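Local coordinates for protein K7 (Vaccinia virus WR, PDB 3JRV) that binds the human DEAD-box RNA helicase DDX3 and suppresses innate immune signalling as a Bcl-2-like virulence factor of vaccinia virus, at residues 28-33 with 126-131; 34-39 with 56-61; 62-67 with 102-107. All coordinates share one frame; numbering follows the deposited sequence.

Contact 1. Residues 28-33 with 126-131; sequences DLIDEY and GNITDL
Ile128 packs against Ile30 and Asp31 in a small, buried, largely apolar contact that joins the long helix 26-42 to the start of the short helix 128-131. No hydrogen bond passes between the two segments; what connects them is the single branch of Ile128 that ends in CD1. CG1 of Ile128 stands anti to its own backbone N (chi1 -158°), and the extended chain brings CD1 against the backbone of helix 26-42 at Asp31. There it rests on the backbone itself, with CD1 of Ile128 3.8 Å from the N of Asp31. The CB of Asp31 lies 4.0 Å from the same CD1, and on the Ile30 side CG2 of Ile30 meets CD1 of Ile128 at 4.1 Å, the two isoleucines running obliquely to each other. Isoleucine suits both places, giving a branched, water-excluding surface next to a helical backbone. The other arm of Ile30 leads away from Ile128 and packs on Ile102 of helix 95-114. Asp31 contributes its apolar CB to this contact, while its carboxylate turns to the bound DDX3 peptide, where a basic side chain pairs with OD2 and a polar one hydrogen-bonds to OD1. The chemistry is thus divided: apolar packing joins helix 26-42 to the first turn of helix 128-131, and beside it Asp28 and Asp31 offer carboxylates to basic side chains of the peptide, while the N of Ile128 and the hydroxyl of Thr129 hydrogen-bond to an acidic side chain of it.

Contact 2. Residues 34-39 with 56-61; sequences ITWRNH and ELMKFD
Arg37 grips the carboxylate of Asp61 end-on with two nitrogens in a bidentate salt bridge, the main polar link between helix 26-42 and helix 60-68. NH2 of Arg37 donates to the syn lone pair of OD2 of Asp61, at 2.9 Å, while NH1 of Arg37 reaches OD1 of Asp61 at 3.0 Å; a weaker bond runs from NH1 to OD2. Both acceptors lie near the guanidinium plane, yet the two flat groups are not coplanar: their planes are 36° apart, and NH1 meets OD1 somewhat out of the carboxylate plane. The bends at chi2 and chi3 of Arg37 shorten its chain and set its end opposite Asp61. The same guanidinium has further partners, since NH1 also hydrogen-bonds to the hydroxyl of Tyr33, one turn earlier on the helix, and NH2 forms a salt bridge with Glu110 of helix 95-114. Arginine suits this place because its several N-H groups can serve three partners at once.

Met58, modelled as selenomethionine, packs beside this polar group. Its CG lies 4.1 Å from NH1 of Arg37, and its terminal CE sits over one face of the guanidinium. Between these two atoms, SE of Met58 stands 4.0 Å from CZ3 of Trp36, a Met-aromatic contact made at the edge of the indole, 76° off the ring normal; the two side chains cross at about a right angle. A long, pliable side chain can thus touch a cation and an aromatic rim together. With two acids around it, the guanidinium of this buried arginine probably keeps its full positive charge, NH1 and NH2 both bonded and a methyl lying over one face.

Contact 3. Residues 62-67 with 102-107; sequences DVAIRY and IGICAK
Ala64 of helix 60-68 faces Gly103 and Ile104 of helix 95-114 at a close helix-helix crossing in the helical bundle of this Bcl-2-like protein. The short axes of 62-67 and 102-107 approach to 8.2 Å and cross steeply, with a signed angle of -108°, so the helices touch over a limited patch and do not run alongside each other. Ala64 and Gly103 mark the point of nearest backbone approach, with their CA atoms 5.3 Å apart. Small residues suit it: Gly103 brings no side chain to the interface, and the methyl of Ala64 points toward helix 95-114 and packs on the backbone there, CB of Ala64 being 4.1 Å from the C of Gly103.

The same methyl then meets Ile104 over its backbone and its longer branch. CG1 of Ile104 lies beside that residue's backbone N and anti to its carbonyl carbon (chi1 -73°), and this puts it 4.0 Å from CB of Ala64. Ile104 also packs on Ile73 and Ile76 of helix 70-80, and its branched aliphatic side chain thereby touches both helix 60-68 and helix 70-80 from helix 95-114.

At the more exposed side, CD1 of Ile65 lies 4.2 Å from NZ of Lys107, a loose meeting of a methyl with the end of a long chain. No hydrogen bond crosses between the segments, and the carboxylate of Asp62, with OD1 6.9 Å from NZ of Lys107, is too far for a salt bridge, although the opposite charges may attract weakly. Small residues at the crossing point let two helices come close, as Ala64 and Gly103 do here, joining helix 60-68 to helix 95-114 within the Bcl-2-like bundle.

How the contacts relate
Contacts 1 and 2 share helix 26-42, with centres about 12 Å apart, and meet where CD1 of Leu29 packs on CD1 of Leu57 at 3.9 Å. Helix 60-68 serves both contacts 2 and 3, whose centres are about 10 Å apart; CD1 of Ile34 comes within 3.5 Å of the N of Ala106. Contacts 1 and 3, about 15 Å apart between centres, lie on opposite sides of the chain's centre, yet touch through CD1 of Ile30 and CD1 of Ile102 at 4.1 Å. The bound DDX3 peptide takes several polar partners from the residues of contact 1, and aromatic packing from the peptide reaches Ile34, Thr35, Asn38 and Cys105.

Contact 1. Residues 28-33 with 126-131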
loop_
_atom_site.group_PDB
_atom_site.type_symbol
_atom_site.label_atom_id
_atom_site.label_comp_id
_atom_site.label_asym_id
_atom_site.label_seq_id
_atom_site.Cartn_x
_atom_site.Cartn_y
_atom_site.Cartn_z
ATOM N N ASP A 28 -6.569 -0.694 8.277
ATOM C CA ASP A 28 -7.166 -1.805 7.524
ATOM C C ASP A 28 -7.151 -1.495 6.034
ATOM O O ASP A 28 -6.884 -2.391 5.200
ATOM C CB ASP A 28 -8.613 -2.060 7.965
ATOM C CG ASP A 28 -8.718 -2.628 9.364
ATOM O OD1 ASP A 28 -7.802 -3.343 9.846
ATOM O OD2 ASP A 28 -9.709 -2.280 10.038
ATOM N N LEU A 29 -7.469 -0.251 5.670
ATOM C CA LEU A 29 -7.527 0.133 4.271
ATOM C C LEU A 29 -6.122 -0.012 3.632
ATOM O O LEU A 29 -5.964 -0.547 2.531
ATOM C CB LEU A 29 -7.940 1.624 4.195
ATOM C CG LEU A 29 -7.740 2.254 2.817
ATOM C CD1 LEU A 29 -8.546 1.600 1.691
ATOM C CD2 LEU A 29 -7.994 3.823 2.845
ATOM N N ILE A 30 -5.082 0.506 4.275
ATOM C CA ILE A 30 -3.772 0.459 3.624
ATOM C C ILE A 30 -3.288 -0.988 3.552
ATOM O O ILE A 30 -2.746 -1.399 2.513
ATOM C CB ILE A 30 -2.775 1.315 4.431
ATOM C CG1 ILE A 30 -3.201 2.800 4.330
ATOM C CG2 ILE A 30 -1.339 1.085 3.920
ATOM C CD1 ILE A 30 -3.212 3.344 2.901
ATOM N N ASP A 31 -3.525 -1.775 4.602
ATOM C CA ASP A 31 -3.123 -3.185 4.591
ATOM C C ASP A 31 -3.803 -3.874 3.399
ATOM O O ASP A 31 -3.148 -4.549 2.594
ATOM C CB ASP A 31 -3.623 -3.835 5.885
ATOM C CG ASP A 31 -3.168 -5.262 6.059
ATOM O OD1 ASP A 31 -2.300 -5.718 5.265
ATOM O OD2 ASP A 31 -3.665 -5.930 7.021
ATOM N N GLU A 32 -5.126 -3.716 3.285
ATOM C CA GLU A 32 -5.856 -4.393 2.206
ATOM C C GLU A 32 -5.374 -3.943 0.828
ATOM O O GLU A 32 -5.299 -4.753 -0.110
ATOM C CB GLU A 32 -7.375 -4.168 2.377
ATOM C CG GLU A 32 -8.235 -4.628 1.296
ATOM C CD GLU A 32 -9.663 -4.222 1.589
ATOM O OE1 GLU A 32 -10.232 -4.720 2.611
ATOM O OE2 GLU A 32 -10.144 -3.351 0.824
ATOM N N TYR A 33 -5.229 -2.626 0.653
ATOM C CA TYR A 33 -4.879 -2.040 -0.617
ATOM C C TYR A 33 -3.501 -2.601 -1.059
ATOM O O TYR A 33 -3.310 -2.921 -2.261
ATOM C CB TYR A 33 -4.857 -0.508 -0.470
ATOM C CG TYR A 33 -4.163 0.158 -1.632
ATOM C CD1 TYR A 33 -4.741 0.184 -2.897
ATOM C CD2 TYR A 33 -2.876 0.685 -1.468
ATOM C CE1 TYR A 33 -4.042 0.723 -4.034
ATOM C CE2 TYR A 33 -2.193 1.258 -2.516
ATOM C CZ TYR A 33 -2.741 1.235 -3.822
ATOM O OH TYR A 33 -2.082 1.794 -4.904
ATOM N N GLY A 126 7.607 -5.214 6.918
ATOM C CA GLY A 126 7.773 -4.412 8.138
ATOM C C GLY A 126 6.424 -4.151 8.786
ATOM O O GLY A 126 5.399 -4.646 8.317
ATOM N N ASN A 127 6.425 -3.405 9.886
ATOM C CA ASN A 127 5.234 -3.276 10.742
ATOM C C ASN A 127 4.394 -2.107 10.284
ATOM O O ASN A 127 4.884 -0.962 10.255
ATOM C CB ASN A 127 5.646 -3.035 12.196
ATOM C CG ASN A 127 6.482 -4.155 12.795
ATOM O OD1 ASN A 127 7.398 -3.888 13.588
ATOM N ND2 ASN A 127 6.134 -5.391 12.513
ATOM N N ILE A 128 3.166 -2.388 9.841
ATOM C CA ILE A 128 2.271 -1.305 9.458
ATOM C C ILE A 128 2.058 -0.349 10.618
ATOM O O ILE A 128 1.860 0.848 10.397
ATOM C CB ILE A 128 0.963 -1.802 8.867
ATOM C CG1 ILE A 128 0.326 -0.703 8.000
ATOM C CG2 ILE A 128 0.023 -2.339 9.943
ATOM C CD1 ILE A 128 -0.860 -1.238 7.219
ATOM N N THR A 129 2.074 -0.869 11.837
ATOM C CA THR A 129 1.827 0.010 13.002
ATOM C C THR A 129 3.017 0.957 13.247
ATOM O O THR A 129 2.872 2.031 13.862
ATOM C CB THR A 129 1.477 -0.757 14.281
ATOM O OG1 THR A 129 2.498 -1.715 14.585
ATOM C CG2 THR A 129 0.171 -1.454 14.142
ATOM N N ASP A 130 4.189 0.607 12.732
ATOM C CA ASP A 130 5.337 1.532 12.796
ATOM C C ASP A 130 5.133 2.705 11.821
ATOM O O ASP A 130 5.495 3.852 12.111
ATOM C CB ASP A 130 6.670 0.825 12.473
ATOM C CG ASP A 130 7.204 -0.037 13.614
ATOM O OD1 ASP A 130 6.740 0.098 14.770
ATOM O OD2 ASP A 130 8.111 -0.871 13.330
ATOM N N LEU A 131 4.535 2.424 10.668
ATOM C CA LEU A 131 4.311 3.418 9.631
ATOM C C LEU A 131 3.128 4.293 10.008
ATOM O O LEU A 131 3.201 5.549 9.911
ATOM C CB LEU A 131 4.018 2.722 8.294
ATOM C CG LEU A 131 3.836 3.656 7.089
ATOM C CD1 LEU A 131 5.072 4.543 6.833
ATOM C CD2 LEU A 131 3.500 2.878 5.831
#

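Contact 2. Residues 34-39 with 56-61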
loop_
_atom_site.group_PDB
_atom_site.type_symbol
_atom_site.label_atom_id
_atom_site.label_comp_id
_atom_site.label_asym_id
_atom_site.label_seq_id
_atom_site.Cartn_x
_atom_site.Cartn_y
_atom_site.Cartn_z
ATOM N N ILE A 34 -2.524 -2.645 -0.144
ATOM C CA ILE A 34 -1.206 -3.161 -0.526
ATOM C C ILE A 34 -1.323 -4.639 -0.953
ATOM O O ILE A 34 -0.708 -5.073 -1.962
ATOM C CB ILE A 34 -0.196 -2.987 0.647
ATOM C CG1 ILE A 34 0.056 -1.475 0.890
ATOM C CG2 ILE A 34 1.092 -3.806 0.364
ATOM C CD1 ILE A 34 0.555 -0.705 -0.348
ATOM N N THR A 35 -2.162 -5.399 -0.258
ATOM C CA THR A 35 -2.423 -6.780 -0.730
ATOM C C THR A 35 -3.103 -6.810 -2.109
ATOM O O THR A 35 -2.715 -7.549 -3.020
ATOM C CB THR A 35 -3.305 -7.510 0.263
ATOM O OG1 THR A 35 -2.580 -7.666 1.484
ATOM C CG2 THR A 35 -3.756 -8.872 -0.324
ATOM N N TRP A 36 -4.079 -5.934 -2.315
ATOM C CA TRP A 36 -4.802 -5.894 -3.570
ATOM C C TRP A 36 -3.856 -5.638 -4.768
ATOM O O TRP A 36 -4.054 -6.208 -5.842
ATOM C CB TRP A 36 -5.901 -4.819 -3.474
ATOM C CG TRP A 36 -6.737 -4.714 -4.730
ATOM C CD1 TRP A 36 -7.854 -5.482 -5.056
ATOM C CD2 TRP A 36 -6.622 -3.731 -5.764
ATOM N NE1 TRP A 36 -8.396 -5.052 -6.248
ATOM C CE2 TRP A 36 -7.670 -3.972 -6.700
ATOM C CE3 TRP A 36 -5.755 -2.634 -5.975
ATOM C CZ2 TRP A 36 -7.859 -3.166 -7.838
ATOM C CZ3 TRP A 36 -5.935 -1.836 -7.119
ATOM C CH2 TRP A 36 -6.988 -2.104 -8.033
ATOM N N ARG A 37 -2.851 -4.762 -4.622
ATOM C CA ARG A 37 -1.961 -4.473 -5.769
ATOM C C ARG A 37 -1.185 -5.750 -6.185
ATOM O O ARG A 37 -0.743 -5.838 -7.320
ATOM C CB ARG A 37 -0.953 -3.355 -5.403
ATOM C CG ARG A 37 -1.700 -1.975 -5.252
ATOM C CD ARG A 37 -2.303 -1.488 -6.593
ATOM N NE ARG A 37 -1.278 -1.320 -7.637
ATOM C CZ ARG A 37 -0.539 -0.218 -7.835
ATOM N NH1 ARG A 37 -0.628 0.833 -7.017
ATOM N NH2 ARG A 37 0.382 -0.200 -8.808
ATOM N N ASN A 38 -0.999 -6.694 -5.267
ATOM C CA ASN A 38 -0.424 -8.035 -5.619
ATOM C C ASN A 38 -1.505 -8.944 -6.204
ATOM O O ASN A 38 -1.345 -9.544 -7.280
ATOM C CB ASN A 38 0.163 -8.671 -4.353
ATOM C CG ASN A 38 0.724 -10.051 -4.615
ATOM O OD1 ASN A 38 0.035 -11.061 -4.390
ATOM N ND2 ASN A 38 1.955 -10.110 -5.074
ATOM N N HIS A 39 -2.599 -9.054 -5.464
ATOM C CA HIS A 39 -3.688 -9.983 -5.797
ATOM C C HIS A 39 -4.270 -9.746 -7.177
ATOM O O HIS A 39 -4.588 -10.705 -7.898
ATOM C CB HIS A 39 -4.770 -9.835 -4.721
ATOM C CG HIS A 39 -5.850 -10.871 -4.790
ATOM N ND1 HIS A 39 -6.956 -10.726 -5.595
ATOM C CD2 HIS A 39 -6.054 -11.988 -4.047
ATOM C CE1 HIS A 39 -7.774 -11.749 -5.389
ATOM N NE2 HIS A 39 -7.276 -12.495 -4.415
ATOM N N GLU A 56 -7.368 6.988 -5.582
ATOM C CA GLU A 56 -6.543 7.993 -4.907
ATOM C C GLU A 56 -5.258 7.393 -4.363
ATOM O O GLU A 56 -4.182 8.004 -4.494
ATOM C CB GLU A 56 -7.288 8.654 -3.741
ATOM C CG GLU A 56 -8.095 9.887 -4.063
ATOM C CD GLU A 56 -7.474 10.888 -5.039
ATOM O OE1 GLU A 56 -6.384 11.515 -4.858
ATOM O OE2 GLU A 56 -8.225 11.181 -5.962
ATOM N N LEU A 57 -5.352 6.208 -3.750
ATOM C CA LEU A 57 -4.144 5.529 -3.232
ATOM C C LEU A 57 -3.203 5.191 -4.379
ATOM O O LEU A 57 -1.968 5.302 -4.201
ATOM C CB LEU A 57 -4.490 4.257 -2.423
ATOM C CG LEU A 57 -5.382 4.577 -1.193
ATOM C CD1 LEU A 57 -5.730 3.222 -0.519
ATOM C CD2 LEU A 57 -4.606 5.443 -0.238
HETATM N N MSE A 58 -3.752 4.817 -5.542
HETATM C CA MSE A 58 -2.881 4.442 -6.666
HETATM C C MSE A 58 -2.041 5.624 -7.148
HETATM O O MSE A 58 -0.949 5.427 -7.712
HETATM C CB MSE A 58 -3.739 3.884 -7.818
HETATM C CG MSE A 58 -4.292 2.569 -7.363
HETATM SE SE MSE A 58 -5.647 1.859 -8.568
HETATM C CE MSE A 58 -4.331 1.189 -9.705
ATOM N N LYS A 59 -2.565 6.848 -6.982
ATOM C CA LYS A 59 -1.768 8.043 -7.319
ATOM C C LYS A 59 -0.478 8.189 -6.497
ATOM O O LYS A 59 0.436 8.927 -6.904
ATOM C CB LYS A 59 -2.603 9.322 -7.173
ATOM C CG LYS A 59 -3.707 9.359 -8.225
ATOM C CD LYS A 59 -4.618 10.565 -8.058
ATOM C CE LYS A 59 -5.931 10.400 -8.792
ATOM N NZ LYS A 59 -6.682 11.682 -8.625
ATOM N N PHE A 60 -0.383 7.471 -5.392
ATOM C CA PHE A 60 0.838 7.528 -4.562
ATOM C C PHE A 60 1.994 6.816 -5.299
ATOM O O PHE A 60 3.158 7.035 -4.948
ATOM C CB PHE A 60 0.652 6.907 -3.186
ATOM C CG PHE A 60 -0.315 7.661 -2.290
ATOM C CD1 PHE A 60 -0.800 8.930 -2.650
ATOM C CD2 PHE A 60 -0.735 7.064 -1.113
ATOM C CE1 PHE A 60 -1.681 9.647 -1.800
ATOM C CE2 PHE A 60 -1.642 7.705 -0.263
ATOM C CZ PHE A 60 -2.096 9.029 -0.604
ATOM N N ASP A 61 1.687 6.043 -6.340
ATOM C CA ASP A 61 2.764 5.517 -7.200
ATOM C C ASP A 61 3.601 6.701 -7.756
ATOM O O ASP A 61 4.841 6.629 -7.771
ATOM C CB ASP A 61 2.212 4.689 -8.372
ATOM C CG ASP A 61 1.590 3.333 -7.942
ATOM O OD1 ASP A 61 1.430 3.034 -6.735
ATOM O OD2 ASP A 61 1.307 2.541 -8.875
#

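Contact 3. Residues 62-67 with 102-107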
loop_
_atom_site.group_PDB
_atom_site.type_symbol
_atom_site.label_atom_id
_atom_site.label_comp_id
_atom_site.label_asym_id
_atom_site.label_seq_id
_atom_site.Cartn_x
_atom_site.Cartn_y
_atom_site.Cartn_z
ATOM N N ASP A 62 2.918 7.727 -8.273
ATOM C CA ASP A 62 3.556 8.929 -8.824
ATOM C C ASP A 62 4.291 9.681 -7.737
ATOM O O ASP A 62 5.334 10.270 -8.015
ATOM C CB ASP A 62 2.556 9.915 -9.432
ATOM C CG ASP A 62 1.882 9.392 -10.677
ATOM O OD1 ASP A 62 2.340 8.345 -11.199
ATOM O OD2 ASP A 62 0.848 10.008 -11.095
ATOM N N VAL A 63 3.732 9.709 -6.524
ATOM C CA VAL A 63 4.417 10.411 -5.432
ATOM C C VAL A 63 5.737 9.732 -5.131
ATOM O O VAL A 63 6.758 10.396 -4.931
ATOM C CB VAL A 63 3.586 10.461 -4.119
ATOM C CG1 VAL A 63 4.446 11.031 -2.957
ATOM C CG2 VAL A 63 2.264 11.228 -4.329
ATOM N N ALA A 64 5.737 8.398 -5.147
ATOM C CA ALA A 64 6.975 7.651 -4.902
ATOM C C ALA A 64 7.994 7.929 -5.993
ATOM O O ALA A 64 9.187 8.142 -5.705
ATOM C CB ALA A 64 6.689 6.148 -4.804
ATOM N N ILE A 65 7.534 7.961 -7.243
ATOM C CA ILE A 65 8.441 8.300 -8.350
ATOM C C ILE A 65 9.028 9.709 -8.230
ATOM O O ILE A 65 10.257 9.917 -8.392
ATOM C CB ILE A 65 7.730 8.158 -9.709
ATOM C CG1 ILE A 65 7.428 6.695 -9.994
ATOM C CG2 ILE A 65 8.574 8.824 -10.844
ATOM C CD1 ILE A 65 6.393 6.546 -11.152
ATOM N N ARG A 66 8.176 10.686 -7.923
ATOM C CA ARG A 66 8.673 12.050 -7.680
ATOM C C ARG A 66 9.715 12.071 -6.571
ATOM O O ARG A 66 10.701 12.825 -6.669
ATOM C CB ARG A 66 7.537 12.994 -7.288
ATOM C CG ARG A 66 6.728 13.633 -8.384
ATOM C CD ARG A 66 5.636 14.555 -7.781
ATOM N NE ARG A 66 4.428 14.506 -8.596
ATOM C CZ ARG A 66 3.314 13.837 -8.304
ATOM N NH1 ARG A 66 3.124 13.291 -7.105
ATOM N NH2 ARG A 66 2.325 13.817 -9.194
ATOM N N TYR A 67 9.490 11.290 -5.508
ATOM C CA TYR A 67 10.247 11.398 -4.239
ATOM C C TYR A 67 11.611 10.725 -4.402
ATOM O O TYR A 67 12.641 11.286 -3.988
ATOM C CB TYR A 67 9.449 10.711 -3.121
ATOM C CG TYR A 67 10.004 10.858 -1.705
ATOM C CD1 TYR A 67 9.830 12.033 -1.002
ATOM C CD2 TYR A 67 10.737 9.837 -1.115
ATOM C CE1 TYR A 67 10.354 12.177 0.292
ATOM C CE2 TYR A 67 11.226 9.949 0.184
ATOM C CZ TYR A 67 11.051 11.126 0.869
ATOM O OH TYR A 67 11.529 11.215 2.162
ATOM N N ILE A 102 3.901 4.461 1.072
ATOM C CA ILE A 102 2.762 3.647 0.626
ATOM C C ILE A 102 2.897 3.281 -0.858
ATOM O O ILE A 102 2.622 2.123 -1.245
ATOM C CB ILE A 102 1.414 4.394 0.921
ATOM C CG1 ILE A 102 1.282 4.548 2.438
ATOM C CG2 ILE A 102 0.231 3.632 0.292
ATOM C CD1 ILE A 102 0.188 5.550 2.828
ATOM N N GLY A 103 3.251 4.263 -1.695
ATOM C CA GLY A 103 3.513 4.039 -3.122
ATOM C C GLY A 103 4.555 2.946 -3.329
ATOM O O GLY A 103 4.383 2.101 -4.241
ATOM N N ILE A 104 5.652 2.996 -2.565
ATOM C CA ILE A 104 6.739 2.006 -2.691
ATOM C C ILE A 104 6.256 0.630 -2.303
ATOM O O ILE A 104 6.566 -0.346 -2.993
ATOM C CB ILE A 104 8.030 2.425 -1.850
ATOM C CG1 ILE A 104 8.702 3.574 -2.575
ATOM C CG2 ILE A 104 8.948 1.199 -1.654
ATOM C CD1 ILE A 104 9.602 3.086 -3.702
ATOM N N CYS A 105 5.490 0.552 -1.211
ATOM C CA CYS A 105 4.949 -0.745 -0.802
ATOM C C CYS A 105 4.079 -1.310 -1.927
ATOM O O CYS A 105 4.146 -2.525 -2.201
ATOM C CB CYS A 105 4.142 -0.628 0.485
ATOM S SG CYS A 105 5.178 -0.368 1.915
ATOM N N ALA A 106 3.252 -0.466 -2.552
ATOM C CA ALA A 106 2.383 -0.940 -3.653
ATOM C C ALA A 106 3.247 -1.406 -4.825
ATOM O O ALA A 106 2.931 -2.414 -5.481
ATOM C CB ALA A 106 1.449 0.166 -4.120
ATOM N N LYS A 107 4.291 -0.642 -5.152
ATOM C CA LYS A 107 5.172 -1.057 -6.260
ATOM C C LYS A 107 5.797 -2.400 -5.961
ATOM O O LYS A 107 5.974 -3.213 -6.898
ATOM C CB LYS A 107 6.231 0.009 -6.578
ATOM C CG LYS A 107 5.597 1.227 -7.245
ATOM C CD LYS A 107 5.334 1.051 -8.740
ATOM C CE LYS A 107 6.415 1.730 -9.584
ATOM N NZ LYS A 107 5.831 2.367 -10.812
#